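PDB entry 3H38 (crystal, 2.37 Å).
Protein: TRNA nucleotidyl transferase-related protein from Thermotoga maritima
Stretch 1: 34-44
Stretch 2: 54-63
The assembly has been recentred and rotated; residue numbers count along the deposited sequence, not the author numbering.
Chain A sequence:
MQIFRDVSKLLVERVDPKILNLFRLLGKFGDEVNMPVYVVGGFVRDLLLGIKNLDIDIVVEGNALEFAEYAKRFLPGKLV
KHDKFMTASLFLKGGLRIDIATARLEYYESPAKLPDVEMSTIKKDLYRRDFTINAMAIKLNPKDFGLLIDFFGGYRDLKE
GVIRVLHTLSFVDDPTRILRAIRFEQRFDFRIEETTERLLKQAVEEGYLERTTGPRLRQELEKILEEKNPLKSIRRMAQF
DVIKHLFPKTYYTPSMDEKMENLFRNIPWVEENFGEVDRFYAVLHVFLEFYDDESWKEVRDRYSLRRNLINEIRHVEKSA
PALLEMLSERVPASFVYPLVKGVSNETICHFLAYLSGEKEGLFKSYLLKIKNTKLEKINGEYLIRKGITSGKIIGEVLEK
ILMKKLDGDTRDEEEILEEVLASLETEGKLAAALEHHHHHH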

# COMPACT_ATOMS: atom_id res chain seq x y z
N ASN A 34 -3.23 -6.99 38.92
CA ASN A 34 -2.07 -6.14 39.18
C ASN A 34 -1.21 -5.78 37.97
O ASN A 34 0.02 -5.76 38.06
CB ASN A 34 -1.20 -6.75 40.28
CG ASN A 34 -1.92 -6.81 41.61
OD1 ASN A 34 -2.26 -5.77 42.20
ND2 ASN A 34 -2.18 -8.02 42.09
N MET A 35 -1.85 -5.49 36.84
CA MET A 35 -1.16 -4.97 35.65
C MET A 35 -1.73 -3.61 35.29
O MET A 35 -2.95 -3.46 35.21
CB MET A 35 -1.36 -5.91 34.48
CG MET A 35 -0.64 -7.28 34.60
SD MET A 35 -1.08 -8.28 33.20
CE MET A 35 -1.07 -9.95 33.89
N PRO A 36 -0.87 -2.61 35.11
CA PRO A 36 -1.35 -1.34 34.52
C PRO A 36 -1.78 -1.55 33.07
O PRO A 36 -1.02 -2.14 32.31
CB PRO A 36 -0.12 -0.43 34.59
CG PRO A 36 0.70 -1.02 35.76
CD PRO A 36 0.51 -2.50 35.63
N VAL A 37 -2.99 -1.10 32.71
CA VAL A 37 -3.52 -1.27 31.36
C VAL A 37 -3.63 0.05 30.58
O VAL A 37 -4.04 1.06 31.14
CB VAL A 37 -4.90 -1.93 31.38
CG1 VAL A 37 -5.26 -2.41 29.99
CG2 VAL A 37 -4.92 -3.09 32.33
N TYR A 38 -3.27 0.02 29.29
CA TYR A 38 -3.35 1.20 28.42
C TYR A 38 -3.83 0.90 26.99
O TYR A 38 -3.52 -0.14 26.40
CB TYR A 38 -1.97 1.84 28.26
CG TYR A 38 -1.14 1.97 29.50
CD1 TYR A 38 -0.41 0.90 29.97
CD2 TYR A 38 -1.05 3.18 30.17
CE1 TYR A 38 0.38 1.03 31.10
CE2 TYR A 38 -0.27 3.31 31.31
CZ TYR A 38 0.44 2.23 31.77
OH TYR A 38 1.23 2.37 32.89
N VAL A 39 -4.55 1.86 26.42
CA VAL A 39 -4.78 1.86 24.99
C VAL A 39 -3.72 2.80 24.40
O VAL A 39 -3.38 3.82 25.01
CB VAL A 39 -6.23 2.26 24.64
CG1 VAL A 39 -6.47 3.73 24.92
CG2 VAL A 39 -6.55 1.90 23.19
N VAL A 40 -3.16 2.44 23.24
CA VAL A 40 -2.00 3.17 22.72
C VAL A 40 -2.10 3.48 21.23
O VAL A 40 -2.93 2.92 20.51
CB VAL A 40 -0.71 2.36 22.93
CG1 VAL A 40 -0.49 2.09 24.40
CG2 VAL A 40 -0.80 1.04 22.17
N GLY A 41 -1.24 4.39 20.76
CA GLY A 41 -0.98 4.53 19.34
C GLY A 41 -1.99 5.29 18.51
O GLY A 41 -2.40 6.39 18.89
N GLY A 42 -2.35 4.71 17.36
CA GLY A 42 -3.19 5.37 16.37
C GLY A 42 -4.55 5.69 16.93
O GLY A 42 -5.08 6.78 16.75
N PHE A 43 -5.10 4.74 17.66
CA PHE A 43 -6.36 4.99 18.32
C PHE A 43 -6.36 6.28 19.15
O PHE A 43 -7.36 6.99 19.23
CB PHE A 43 -6.77 3.83 19.21
CG PHE A 43 -7.97 4.15 20.05
CD1 PHE A 43 -9.25 3.88 19.57
CD2 PHE A 43 -7.82 4.79 21.28
CE1 PHE A 43 -10.38 4.20 20.34
CE2 PHE A 43 -8.94 5.13 22.05
CZ PHE A 43 -10.23 4.84 21.57
N VAL A 44 -5.26 6.55 19.82
CA VAL A 44 -5.20 7.74 20.66
C VAL A 44 -5.00 9.02 19.81
O VAL A 44 -5.63 10.06 20.06
CB VAL A 44 -4.09 7.60 21.72
CG1 VAL A 44 -3.87 8.92 22.46
CG2 VAL A 44 -4.46 6.50 22.70
N LEU A 54 -11.83 2.29 14.94
CA LEU A 54 -12.67 1.35 15.67
C LEU A 54 -11.92 0.36 16.53
O LEU A 54 -12.38 0.00 17.62
CB LEU A 54 -13.61 0.60 14.73
CG LEU A 54 -14.57 1.57 14.04
CD1 LEU A 54 -14.12 1.83 12.59
CD2 LEU A 54 -15.97 1.01 14.09
N ASP A 55 -10.76 -0.08 16.05
CA ASP A 55 -10.09 -1.21 16.64
C ASP A 55 -9.51 -0.91 18.03
O ASP A 55 -9.31 0.25 18.40
CB ASP A 55 -9.00 -1.71 15.70
CG ASP A 55 -7.95 -0.67 15.44
OD1 ASP A 55 -7.53 -0.53 14.26
OD2 ASP A 55 -7.56 0.01 16.42
N ILE A 56 -9.25 -1.96 18.80
CA ILE A 56 -8.77 -1.78 20.16
C ILE A 56 -7.40 -2.45 20.38
O ILE A 56 -7.22 -3.65 20.17
CB ILE A 56 -9.82 -2.25 21.17
CG1 ILE A 56 -9.54 -3.67 21.65
CG2 ILE A 56 -11.24 -2.15 20.58
CD1 ILE A 56 -10.43 -4.06 22.79
N ASP A 57 -6.44 -1.64 20.80
CA ASP A 57 -5.05 -2.04 20.85
C ASP A 57 -4.52 -1.85 22.26
O ASP A 57 -4.25 -0.71 22.67
CB ASP A 57 -4.25 -1.17 19.87
CG ASP A 57 -2.99 -1.86 19.38
OD1 ASP A 57 -2.49 -2.76 20.09
OD2 ASP A 57 -2.51 -1.51 18.28
N ILE A 58 -4.34 -2.96 23.00
CA ILE A 58 -4.04 -2.87 24.44
C ILE A 58 -2.60 -3.19 24.85
O ILE A 58 -2.04 -4.20 24.45
CB ILE A 58 -4.96 -3.77 25.29
CG1 ILE A 58 -6.42 -3.40 25.06
CG2 ILE A 58 -4.67 -3.56 26.75
CD1 ILE A 58 -6.67 -1.93 25.35
N VAL A 59 -2.03 -2.31 25.68
CA VAL A 59 -0.72 -2.56 26.25
C VAL A 59 -0.75 -2.78 27.79
O VAL A 59 -1.34 -1.98 28.55
CB VAL A 59 0.28 -1.45 25.84
CG1 VAL A 59 1.65 -1.71 26.42
CG2 VAL A 59 0.38 -1.40 24.34
N VAL A 60 -0.16 -3.88 28.25
CA VAL A 60 -0.16 -4.14 29.70
C VAL A 60 1.26 -4.15 30.23
O VAL A 60 2.19 -4.58 29.54
CB VAL A 60 -0.89 -5.45 30.08
CG1 VAL A 60 -2.39 -5.39 29.71
CG2 VAL A 60 -0.23 -6.63 29.42
N GLU A 61 1.46 -3.61 31.43
CA GLU A 61 2.75 -3.80 32.09
C GLU A 61 2.66 -5.08 32.92
O GLU A 61 2.44 -5.03 34.13
CB GLU A 61 3.11 -2.62 32.99
CG GLU A 61 3.44 -1.34 32.27
CD GLU A 61 4.09 -0.36 33.21
OE1 GLU A 61 4.06 0.86 32.94
OE2 GLU A 61 4.64 -0.82 34.25
N GLY A 62 2.80 -6.20 32.23
CA GLY A 62 2.78 -7.51 32.84
C GLY A 62 2.69 -8.53 31.74
O GLY A 62 2.96 -8.19 30.59
N ASN A 63 2.28 -9.75 32.08
CA ASN A 63 2.25 -10.85 31.13
C ASN A 63 0.97 -10.82 30.27
O ASN A 63 -0.13 -11.02 30.78
CB ASN A 63 2.39 -12.18 31.89
CG ASN A 63 2.42 -13.39 30.97
OD1 ASN A 63 3.44 -14.10 30.90
ND2 ASN A 63 1.32 -13.65 30.26

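The two stretches pair as neighbouring antiparallel β-strands, held by a short ladder of backbone hydrogen bonds and by apolar side chains packed on both faces of the sheet. Strand 37-40 runs beside the strand that ends at Val60, with 139° between their N-to-C directions. The contact buries 706 Å² in all.

Tyr38 and Val59 form the hydrogen-bonded pair at the centre. Tyr38 N donates to Val59 O at 2.9 Å, and Val59 N donates to Tyr38 O at 2.7 Å. The ladder continues at one end, where Glu61 N donates to Pro36 O at 3.0 Å. Proline has no amide hydrogen to give, but its carbonyl serves fully as an acceptor here. At the other end the ladder loosens: the bond from Val40 N to Asp57 O is weak, at 3.4 Å. Between these rungs lie the non-hydrogen-bonded pairs, Val37 with Val60 and Val39 with Ile58. At these pairs the backbones lie close enough for CA-H...O contacts, from Val60 CA to Pro36 O and from Ile58 CA to Tyr38 O, both 3.4 Å.

Val37, Val39, Ile58 and Val60 share one face. Val37 CG1 lies 3.5 Å from Ile58 CG2 and 4.1 Å from Val60 CG1, so it touches two residues of the partner strand. The longer side chain of Ile58 also brings its CD1 to 4.3 Å from Val39 CB. All four residues are buried, and their β-branched shape suits an extended backbone.

Tyr38 and Val59 point to the other face. Val59 CG2 also meets Val40 CG2 at 3.5 Å. The Tyr38 ring has Val59 O at its edge, and its OH lies 3.2 Å from Glu61 OE1. Glu61 OE1 is hydrogen-bonded elsewhere in the structure. The aliphatic part of Glu61 is used as well: its CB is 3.7 Å from Pro36 CD.

Beyond the paired strands, Met35 reaches the backbone that follows the second strand. Its long, flexible side chain places SD 4.2 Å from Val60 CG2, CG 3.9 Å from Gly62 CA, and CE 3.4 Å from Asn63 O. Gly62 fits this place because it has no side chain. An ideal CB there would sit 2.4 Å from Met35 CG, a clear clash.

Past the other end of the pairing, Gly41 sits at the N-cap position, right before a helix, with a positive phi that favours glycine. Phe43, in that helix, points toward stretch 2 and brings CD1 to 3.8 Å from Asp55 O.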